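Local coordinates for protein R-imine reductase (Streptomyces kanamyceticus, PDB 3ZGY) that catalyses the R-selective, NADPH-dependent reduction of an imine substrate and is assembled as a dimer of two-domain subunits, at residues T23-G28 against P77-C82; S84-V89 against N108-T113; T254-M259 against L282-V287; H261-S266 against L275-K280. All coordinates share one frame; numbering follows the deposited sequence.

Interaction 1: residues T23-G28 against P77-C82; sequences TVIGLG and PLVVVC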
# COMPACT_ATOMS: atom_id res chain seq x y z
N THR D 23 27.59 -17.25 15.98
CA THR D 23 26.92 -17.03 17.24
C THR D 23 25.64 -16.25 17.00
O THR D 23 25.56 -15.42 16.06
CB THR D 23 27.84 -16.30 18.20
OG1 THR D 23 28.87 -17.22 18.63
CG2 THR D 23 27.11 -15.79 19.40
N VAL D 24 24.60 -16.58 17.78
CA VAL D 24 23.34 -15.85 17.70
C VAL D 24 23.04 -15.38 19.08
O VAL D 24 22.93 -16.18 20.01
CB VAL D 24 22.19 -16.70 17.15
CG1 VAL D 24 20.89 -15.96 17.29
CG2 VAL D 24 22.41 -17.01 15.68
N ILE D 25 22.84 -14.07 19.22
CA ILE D 25 22.57 -13.48 20.52
C ILE D 25 21.20 -12.88 20.54
O ILE D 25 20.84 -12.03 19.71
CB ILE D 25 23.61 -12.43 20.87
CG1 ILE D 25 24.89 -13.17 21.27
CG2 ILE D 25 23.15 -11.57 22.03
CD1 ILE D 25 26.12 -12.31 21.20
N GLY D 26 20.42 -13.37 21.50
CA GLY D 26 19.02 -13.02 21.58
C GLY D 26 18.21 -14.15 20.99
O GLY D 26 18.36 -14.45 19.80
N LEU D 27 17.31 -14.73 21.80
CA LEU D 27 16.45 -15.84 21.37
C LEU D 27 14.95 -15.60 21.56
O LEU D 27 14.24 -16.40 22.15
CB LEU D 27 16.87 -17.10 22.10
CG LEU D 27 18.29 -17.64 21.89
CD1 LEU D 27 18.48 -18.91 22.68
CD2 LEU D 27 18.61 -17.90 20.42
N GLY D 28 14.47 -14.46 21.09
CA GLY D 28 13.05 -14.23 20.96
C GLY D 28 12.65 -15.09 19.81
O GLY D 28 13.40 -15.97 19.38
N PRO D 77 33.69 -16.31 14.66
CA PRO D 77 34.14 -15.08 14.00
C PRO D 77 32.97 -14.22 13.47
O PRO D 77 33.16 -13.03 13.22
CB PRO D 77 35.01 -15.61 12.85
CG PRO D 77 34.36 -16.87 12.47
CD PRO D 77 33.77 -17.45 13.75
N LEU D 78 31.80 -14.83 13.32
CA LEU D 78 30.58 -14.12 12.88
C LEU D 78 29.57 -14.09 14.01
O LEU D 78 29.17 -15.15 14.45
CB LEU D 78 29.96 -14.86 11.74
CG LEU D 78 28.68 -14.30 11.18
CD1 LEU D 78 28.94 -12.92 10.61
CD2 LEU D 78 28.15 -15.19 10.07
N VAL D 79 29.16 -12.89 14.47
CA VAL D 79 28.28 -12.75 15.62
C VAL D 79 27.00 -12.05 15.20
O VAL D 79 27.03 -10.91 14.79
CB VAL D 79 28.93 -11.91 16.71
CG1 VAL D 79 28.00 -11.76 17.92
CG2 VAL D 79 30.18 -12.60 17.15
N VAL D 80 25.86 -12.73 15.33
CA VAL D 80 24.58 -12.16 14.91
C VAL D 80 23.76 -11.78 16.13
O VAL D 80 23.57 -12.56 17.03
CB VAL D 80 23.83 -13.14 14.05
CG1 VAL D 80 22.45 -12.58 13.68
CG2 VAL D 80 24.58 -13.41 12.77
N VAL D 81 23.20 -10.59 16.11
CA VAL D 81 22.44 -10.10 17.23
C VAL D 81 21.04 -9.79 16.81
O VAL D 81 20.81 -9.03 15.84
CB VAL D 81 23.06 -8.80 17.75
CG1 VAL D 81 22.26 -8.24 18.91
CG2 VAL D 81 24.50 -9.06 18.22
N CYS D 82 20.09 -10.35 17.54
CA CYS D 82 18.68 -10.05 17.30
C CYS D 82 17.91 -9.94 18.59
O CYS D 82 17.64 -10.96 19.24
CB CYS D 82 18.08 -11.10 16.43
SG CYS D 82 16.57 -10.41 15.71
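Two neighbouring parallel strands at the centre of the Rossmann-type nucleotide-binding domain meet here, Thr23-Ile25 of strand 22-25 lying against Leu78-Val81 of strand 78-81. Four backbone hydrogen bonds lace them together in the staggered pattern of a parallel pair: Thr23 N to Leu78 O (3.0 Å), Val80 N to Thr23 O (2.8 Å), Ile25 N to Val80 O (2.8 Å) and Cys82 N to Ile25 O (2.8 Å). On the sheet face that carries Thr23, Ile25, Val79 and Val81, the isoleucine reaches diagonally back along the strand, and its CD1 settles 3.8 Å from Val79 CG1. CG1 of Ile25 stands anti to the carbonyl carbon (chi1 -75°), which sends the ethyl arm that way. Val24 and Val80 pair more loosely on the other face. The OG1 of Thr23 turns to Ser76 OG and Ala72 O. Beyond the last bond comes Gly26, its CA 3.4 Å from Cys82 O; a side chain here would collide with that oxygen. Leu27 and Gly28, which bind NADP(+) when the cofactor is present, follow at once, Gly28 as N-cap of helix 29-40: strand, glycine-rich turn and helix open the dinucleotide-binding beta-alpha-beta motif of a Rossmann fold, with strand 78-81 flanking strand 22-25.

Interaction 2: residues S84-V89 against N108-T113; sequences SDYDAV and NLTSGT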
# COMPACT_ATOMS: atom_id res chain seq x y z
N SER D 84 15.30 -7.02 21.23
CA SER D 84 14.08 -6.22 21.07
C SER D 84 14.36 -4.86 20.49
O SER D 84 13.60 -4.39 19.64
CB SER D 84 13.29 -6.15 22.38
OG SER D 84 14.10 -5.59 23.37
N ASP D 85 15.47 -4.22 20.89
CA ASP D 85 15.79 -2.86 20.37
C ASP D 85 17.23 -2.46 20.69
O ASP D 85 17.95 -3.23 21.33
CB ASP D 85 14.83 -1.83 20.96
CG ASP D 85 14.85 -1.83 22.51
OD1 ASP D 85 15.85 -2.20 23.16
OD2 ASP D 85 13.84 -1.46 23.10
N TYR D 86 17.67 -1.26 20.23
CA TYR D 86 19.10 -0.86 20.32
C TYR D 86 19.50 -0.63 21.79
O TYR D 86 20.64 -0.85 22.16
CB TYR D 86 19.46 0.31 19.36
CG TYR D 86 19.74 -0.20 17.93
CD1 TYR D 86 18.74 -0.79 17.17
CD2 TYR D 86 20.99 -0.11 17.35
CE1 TYR D 86 18.97 -1.25 15.90
CE2 TYR D 86 21.22 -0.55 16.05
CZ TYR D 86 20.21 -1.15 15.33
OH TYR D 86 20.40 -1.68 14.03
N ASP D 87 18.54 -0.30 22.64
CA ASP D 87 18.82 -0.23 24.09
C ASP D 87 19.29 -1.54 24.62
O ASP D 87 20.23 -1.58 25.41
CB ASP D 87 17.59 0.21 24.91
CG ASP D 87 17.12 1.63 24.54
OD1 ASP D 87 17.93 2.45 24.05
OD2 ASP D 87 15.94 1.94 24.79
N ALA D 88 18.65 -2.63 24.20
CA ALA D 88 19.12 -3.98 24.61
C ALA D 88 20.48 -4.25 24.01
O ALA D 88 21.34 -4.87 24.67
CB ALA D 88 18.14 -5.07 24.20
N VAL D 89 20.69 -3.80 22.76
CA VAL D 89 21.98 -4.04 22.13
C VAL D 89 23.02 -3.37 22.99
O VAL D 89 24.07 -3.95 23.28
CB VAL D 89 22.05 -3.52 20.68
CG1 VAL D 89 23.45 -3.64 20.14
CG2 VAL D 89 21.10 -4.29 19.77
N ASN D 108 23.96 -6.95 13.02
CA ASN D 108 22.94 -6.55 13.98
C ASN D 108 21.61 -6.41 13.30
O ASN D 108 21.34 -5.43 12.61
CB ASN D 108 23.32 -5.26 14.63
CG ASN D 108 22.34 -4.82 15.69
OD1 ASN D 108 21.43 -5.55 16.11
ND2 ASN D 108 22.50 -3.59 16.13
N LEU D 109 20.79 -7.44 13.44
CA LEU D 109 19.53 -7.51 12.72
C LEU D 109 18.35 -6.99 13.55
O LEU D 109 17.20 -7.09 13.12
CB LEU D 109 19.30 -8.96 12.28
CG LEU D 109 20.35 -9.55 11.35
CD1 LEU D 109 19.98 -10.96 11.02
CD2 LEU D 109 20.50 -8.74 10.09
N THR D 110 18.65 -6.41 14.73
CA THR D 110 17.69 -5.65 15.50
C THR D 110 17.15 -4.49 14.72
O THR D 110 17.87 -3.82 13.98
CB THR D 110 18.34 -5.10 16.77
OG1 THR D 110 19.01 -6.17 17.44
CG2 THR D 110 17.34 -4.53 17.70
N SER D 111 15.85 -4.25 14.87
CA SER D 111 15.17 -3.09 14.25
C SER D 111 15.43 -1.81 15.02
O SER D 111 15.34 -1.79 16.22
CB SER D 111 13.67 -3.30 14.21
OG SER D 111 13.36 -4.22 13.22
N GLY D 112 15.72 -0.73 14.32
CA GLY D 112 15.91 0.58 14.93
C GLY D 112 16.01 1.70 13.92
O GLY D 112 15.78 1.50 12.76
N THR D 113 16.43 2.88 14.31
CA THR D 113 16.54 3.94 13.34
C THR D 113 17.90 3.94 12.72
O THR D 113 18.86 3.38 13.26
CB THR D 113 16.34 5.26 14.03
OG1 THR D 113 17.27 5.35 15.12
CG2 THR D 113 14.90 5.36 14.56
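Asn108 OD1 is gripped twice from Thr110, by OG1 at 2.8 Å and by the backbone N at 3.2 Å, the latter closing an Asx turn. The hydroxyl comes in the carbonyl plane, whereas the N-H approaches from above it, so the amide is held by two donors from different directions. CG of Asn108 is anti to its backbone N (chi1 -177°), which carries the amide toward helix 86-93. Its other end, ND2, lies 3.3 Å from Tyr86 CE2, with ring and amide planes 44° apart, and hydrogen-bonds to Tyr131. The tyrosine ring extends along the 108-113 loop: CE1 comes 3.4 Å from Thr110 O at the ring edge, while CD1 lies 3.9 Å from Gly112 CA, where any side chain would strike the ring. The phenol oxygen is hydrogen-bonded to Asp133. An alanine in place of Tyr86 would probably leave Asp133 without this partner and open a gap beside Asn108 and Gly112. The methyl CG2 of Thr110 packs 3.5 Å from Asp85 CA, while Val89 slides past the threonine in the opposite direction, its CG2 3.7 Å from Thr110 OG1. Asp85, as N-cap, accepts from Ala88 N through OD1. Ser84 and Ser111, both NADP(+)-binding residues, flank this packing. Through Tyr86, which also touches Tyr131 of strand 130-136 and Gln116 and Arg120 of helix 114-126, the start of helix 86-93 is packed on the loop after strand 105-108.

Interaction 3: residues T254-M259 against L282-V287; sequences THLATM and LADRAV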
# COMPACT_ATOMS: atom_id res chain seq x y z
N THR D 254 -6.90 17.84 -11.41
CA THR D 254 -7.94 16.83 -11.71
C THR D 254 -8.25 15.93 -10.50
O THR D 254 -9.41 15.55 -10.26
CB THR D 254 -7.55 15.79 -12.86
OG1 THR D 254 -6.39 16.23 -13.56
CG2 THR D 254 -8.69 15.55 -13.88
N HIS D 255 -7.22 15.53 -9.76
CA HIS D 255 -7.41 14.67 -8.58
C HIS D 255 -8.35 15.32 -7.58
O HIS D 255 -9.20 14.66 -6.99
CB HIS D 255 -6.04 14.37 -7.93
CG HIS D 255 -5.20 13.39 -8.70
ND1 HIS D 255 -4.99 12.10 -8.28
CD2 HIS D 255 -4.54 13.50 -9.88
CE1 HIS D 255 -4.22 11.46 -9.15
NE2 HIS D 255 -3.94 12.29 -10.14
N LEU D 256 -8.19 16.63 -7.43
CA LEU D 256 -8.81 17.46 -6.37
C LEU D 256 -10.29 17.35 -6.14
O LEU D 256 -10.75 17.21 -5.01
CB LEU D 256 -8.54 18.91 -6.74
CG LEU D 256 -7.57 19.76 -5.97
CD1 LEU D 256 -6.59 18.97 -5.11
CD2 LEU D 256 -6.85 20.59 -7.03
N ALA D 257 -11.05 17.49 -7.22
CA ALA D 257 -12.49 17.34 -7.15
C ALA D 257 -12.87 15.96 -6.59
O ALA D 257 -13.73 15.84 -5.71
CB ALA D 257 -13.08 17.49 -8.52
N THR D 258 -12.19 14.93 -7.09
CA THR D 258 -12.43 13.57 -6.63
C THR D 258 -12.06 13.36 -5.18
O THR D 258 -12.80 12.68 -4.46
CB THR D 258 -11.62 12.59 -7.41
OG1 THR D 258 -11.64 12.99 -8.79
CG2 THR D 258 -12.22 11.28 -7.28
N MET D 259 -11.00 14.02 -4.71
CA MET D 259 -10.67 13.93 -3.30
C MET D 259 -11.76 14.55 -2.44
O MET D 259 -11.98 14.08 -1.30
CB MET D 259 -9.32 14.58 -2.98
CG MET D 259 -8.16 14.21 -3.89
SD MET D 259 -6.56 14.72 -3.21
CE MET D 259 -5.45 13.54 -4.01
N LEU D 282 -2.60 17.33 1.50
CA LEU D 282 -1.33 17.33 0.78
C LEU D 282 -1.52 17.89 -0.57
O LEU D 282 -0.74 18.72 -1.00
CB LEU D 282 -0.69 15.94 0.65
CG LEU D 282 -0.31 15.25 1.96
CD1 LEU D 282 0.32 13.93 1.62
CD2 LEU D 282 0.59 16.07 2.86
N ALA D 283 -2.53 17.47 -1.27
CA ALA D 283 -2.68 17.99 -2.64
C ALA D 283 -2.95 19.52 -2.67
O ALA D 283 -2.58 20.18 -3.63
CB ALA D 283 -3.76 17.24 -3.38
N ASP D 284 -3.56 20.06 -1.62
CA ASP D 284 -3.79 21.49 -1.58
C ASP D 284 -2.47 22.24 -1.59
O ASP D 284 -2.28 23.21 -2.33
CB ASP D 284 -4.62 21.89 -0.34
CG ASP D 284 -6.13 21.65 -0.52
OD1 ASP D 284 -6.63 21.53 -1.69
OD2 ASP D 284 -6.81 21.57 0.54
N ARG D 285 -1.56 21.81 -0.72
CA ARG D 285 -0.24 22.41 -0.62
C ARG D 285 0.48 22.40 -1.97
O ARG D 285 1.06 23.40 -2.37
CB ARG D 285 0.59 21.65 0.35
CG ARG D 285 0.09 21.73 1.75
CD ARG D 285 1.05 21.01 2.69
NE ARG D 285 0.37 20.70 3.93
CZ ARG D 285 0.76 19.78 4.83
NH1 ARG D 285 1.84 19.03 4.65
NH2 ARG D 285 0.02 19.61 5.91
N ALA D 286 0.40 21.30 -2.70
CA ALA D 286 1.06 21.27 -3.99
C ALA D 286 0.44 22.31 -4.92
O ALA D 286 1.15 22.92 -5.73
CB ALA D 286 0.99 19.88 -4.61
N VAL D 287 -0.88 22.48 -4.80
CA VAL D 287 -1.59 23.38 -5.70
C VAL D 287 -1.15 24.80 -5.39
O VAL D 287 -0.84 25.56 -6.31
CB VAL D 287 -3.12 23.19 -5.60
CG1 VAL D 287 -3.88 24.43 -6.04
CG2 VAL D 287 -3.53 22.00 -6.47
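Leu256 and Met259 of helix 252-269 close around Ala283 of helix 274-291, in an antiparallel helical hairpin of the mainly helical C-terminal domain. The two short segments run at 148° to each other with axes 10.4 Å apart at closest approach, a spacing bridged by long side chains from one helix and short ones from the other. The methyl of Ala283 is the small bump: Leu256 CD1 touches its CB at 3.7 Å, and Met259 SD reaches the same carbon at 3.8 Å, so the alanine sits in the hollow between residues one turn apart. Met259 gets there with its chain extended beyond CG, laying the thioether alongside the alanine, and its methyl CE follows a little farther off. Leu256, in turn, fills the hollow bordered by Ala283, Asp284 and Val287. Its two branches part, CD1 going to Ala283 and CD2 to Val287, one helical turn further on, so that the fork straddles the step between these residues. Asp284 borders this groove, but its carboxylate is engaged by Lys280 in a salt bridge, and no hydrogen bond joins the two segments. The second subunit lies close by: Trp195 of that chain packs on Met259 and meets the ring of His255, placing the hairpin at the dimer interface. At the far end of the contact, Leu256 and Val287 meet obliquely through single methyl groups, CD2 of the leucine lying 3.7 Å from CG2 of the valine.

Interaction 4: residues H261-S266 against L275-K280; sequences HLIHES and LPRFIK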
# COMPACT_ATOMS: atom_id res chain seq x y z
N HIS D 261 -15.01 14.73 -3.15
CA HIS D 261 -16.05 13.73 -3.14
C HIS D 261 -15.80 12.65 -2.09
O HIS D 261 -16.68 12.35 -1.29
CB HIS D 261 -16.26 13.13 -4.52
CG HIS D 261 -16.87 14.10 -5.48
ND1 HIS D 261 -16.83 13.92 -6.84
CD2 HIS D 261 -17.52 15.27 -5.27
CE1 HIS D 261 -17.45 14.93 -7.43
NE2 HIS D 261 -17.87 15.77 -6.50
N LEU D 262 -14.58 12.10 -2.05
CA LEU D 262 -14.27 11.07 -1.08
C LEU D 262 -14.47 11.53 0.35
O LEU D 262 -14.94 10.77 1.21
CB LEU D 262 -12.84 10.60 -1.26
CG LEU D 262 -12.39 9.55 -0.25
CD1 LEU D 262 -13.32 8.35 -0.31
CD2 LEU D 262 -10.97 9.16 -0.56
N ILE D 263 -14.15 12.80 0.60
CA ILE D 263 -14.38 13.37 1.90
C ILE D 263 -15.84 13.47 2.22
O ILE D 263 -16.28 13.09 3.33
CB ILE D 263 -13.74 14.75 2.06
CG1 ILE D 263 -12.24 14.59 2.03
CG2 ILE D 263 -14.08 15.32 3.43
CD1 ILE D 263 -11.46 15.87 2.02
N HIS D 264 -16.61 14.02 1.27
CA HIS D 264 -18.07 14.23 1.47
C HIS D 264 -18.75 12.90 1.68
O HIS D 264 -19.53 12.71 2.62
CB HIS D 264 -18.67 14.96 0.28
CG HIS D 264 -18.23 16.38 0.18
ND1 HIS D 264 -18.24 17.08 -1.01
CD2 HIS D 264 -17.76 17.23 1.12
CE1 HIS D 264 -17.77 18.30 -0.79
NE2 HIS D 264 -17.48 18.42 0.49
N GLU D 265 -18.39 11.96 0.83
CA GLU D 265 -18.88 10.62 0.99
C GLU D 265 -18.67 10.08 2.41
O GLU D 265 -19.59 9.59 3.05
CB GLU D 265 -18.22 9.75 -0.05
CG GLU D 265 -18.77 8.34 -0.08
CD GLU D 265 -20.08 8.24 -0.83
OE1 GLU D 265 -20.01 8.15 -2.08
OE2 GLU D 265 -21.14 8.24 -0.15
N SER D 266 -17.47 10.22 2.92
CA SER D 266 -17.13 9.64 4.20
C SER D 266 -17.86 10.31 5.35
O SER D 266 -18.42 9.64 6.23
CB SER D 266 -15.62 9.70 4.39
OG SER D 266 -14.99 8.99 3.35
N LEU D 275 -8.44 10.25 7.07
CA LEU D 275 -7.56 9.86 5.99
C LEU D 275 -7.84 10.61 4.67
O LEU D 275 -6.92 11.19 4.10
CB LEU D 275 -7.55 8.34 5.81
CG LEU D 275 -6.81 7.84 4.59
CD1 LEU D 275 -5.36 8.31 4.57
CD2 LEU D 275 -6.89 6.33 4.61
N PRO D 276 -9.10 10.63 4.20
CA PRO D 276 -9.39 11.41 2.97
C PRO D 276 -9.07 12.91 3.09
O PRO D 276 -8.64 13.52 2.12
CB PRO D 276 -10.87 11.23 2.77
CG PRO D 276 -11.17 9.93 3.42
CD PRO D 276 -10.26 9.81 4.60
N ARG D 277 -9.25 13.48 4.28
CA ARG D 277 -8.86 14.88 4.50
C ARG D 277 -7.35 15.07 4.41
O ARG D 277 -6.86 15.99 3.73
CB ARG D 277 -9.32 15.37 5.86
CG ARG D 277 -10.78 15.75 5.85
CD ARG D 277 -11.22 16.46 7.11
NE ARG D 277 -12.62 16.22 7.42
CZ ARG D 277 -13.08 15.51 8.46
NH1 ARG D 277 -12.26 14.92 9.32
NH2 ARG D 277 -14.40 15.38 8.63
N PHE D 278 -6.61 14.20 5.10
CA PHE D 278 -5.15 14.20 4.96
C PHE D 278 -4.69 14.14 3.50
O PHE D 278 -3.87 14.95 3.06
CB PHE D 278 -4.58 13.03 5.69
CG PHE D 278 -3.13 12.95 5.59
CD1 PHE D 278 -2.33 13.74 6.38
CD2 PHE D 278 -2.54 12.12 4.66
CE1 PHE D 278 -0.96 13.67 6.29
CE2 PHE D 278 -1.18 12.07 4.55
CZ PHE D 278 -0.38 12.85 5.37
N ILE D 279 -5.23 13.21 2.75
CA ILE D 279 -4.92 13.12 1.35
C ILE D 279 -5.15 14.46 0.62
O ILE D 279 -4.32 14.90 -0.13
CB ILE D 279 -5.76 12.00 0.72
CG1 ILE D 279 -5.30 10.67 1.25
CG2 ILE D 279 -5.68 11.96 -0.80
CD1 ILE D 279 -6.15 9.52 0.78
N LYS D 280 -6.30 15.11 0.87
CA LYS D 280 -6.66 16.38 0.20
C LYS D 280 -5.76 17.50 0.70
O LYS D 280 -5.29 18.31 -0.10
CB LYS D 280 -8.13 16.72 0.50
CG LYS D 280 -8.67 17.99 -0.11
CD LYS D 280 -8.79 17.88 -1.63
CE LYS D 280 -9.42 19.10 -2.29
NZ LYS D 280 -9.19 20.41 -1.60
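Apolar packing carries most of the contact, and Ile263 and Pro276 lie at its centre, where the alpha carbons come as near as 5.5 Å. The isoleucine lays CG1 against Pro276 CB at 3.7 Å, and its terminal CD1 passes on over the backbone of the second helix, 3.7 Å from Arg277 CA and 3.8 Å from Lys280 CB. CG1 is anti to the carbonyl carbon (chi1 -67°), which points this arm across the gap while CG2 stays by the aliphatic stem of Arg277. From the neighbouring position Leu262 crosses the proline at about a right angle, its CG 3.8 Å from Pro276 CB, so the ring is touched by two successive residues of helix 252-269. A valine in place of Ile263 would probably leave a gap beside Arg277 and Lys280 where CD1 now lies. Hydrogen bonding stays within one helix: Ser266 OG returns to Leu262 O at 2.8 Å, a carbonyl that also accepts from Ser266 N; Ser266 OG itself lies 3.9 Å from Pro276 CG. The charged ends turn to other mates, Arg277 forming a salt bridge with Glu267 and Lys280 one with Asp284, while carbons of both chains, Arg277 CG and Lys280 CB, pack on Ile263. Trp195 of the second subunit packs on Leu262 and Ile279. With an angle of 161° and axes 8.8 Å apart, the segments form a close-packed antiparallel helical hairpin within the C-terminal domain.

Along the chain the contacts come in two groups. Interactions 1 and 2 belong to the nucleotide-binding domain, their centres about 12 Å apart, and are joined directly: strand 78-81 leads into helix 86-93, and Val81 O probably hydrogen-bonds Leu109 N. Together they bring several NADP(+)-binding residues to one end of the parallel strands. Interactions 3 and 4 share helices 252-269 and 274-291 of the C-terminal domain, their centres about 11 Å apart; interaction 4 is nested inside interaction 3, nearer the turn of the hairpin. The groups are far apart, interactions 1 and 3 having centres about 49 Å from each other, yet interactions 2, 3 and 4 all touch the second subunit, tying both domains to the dimer.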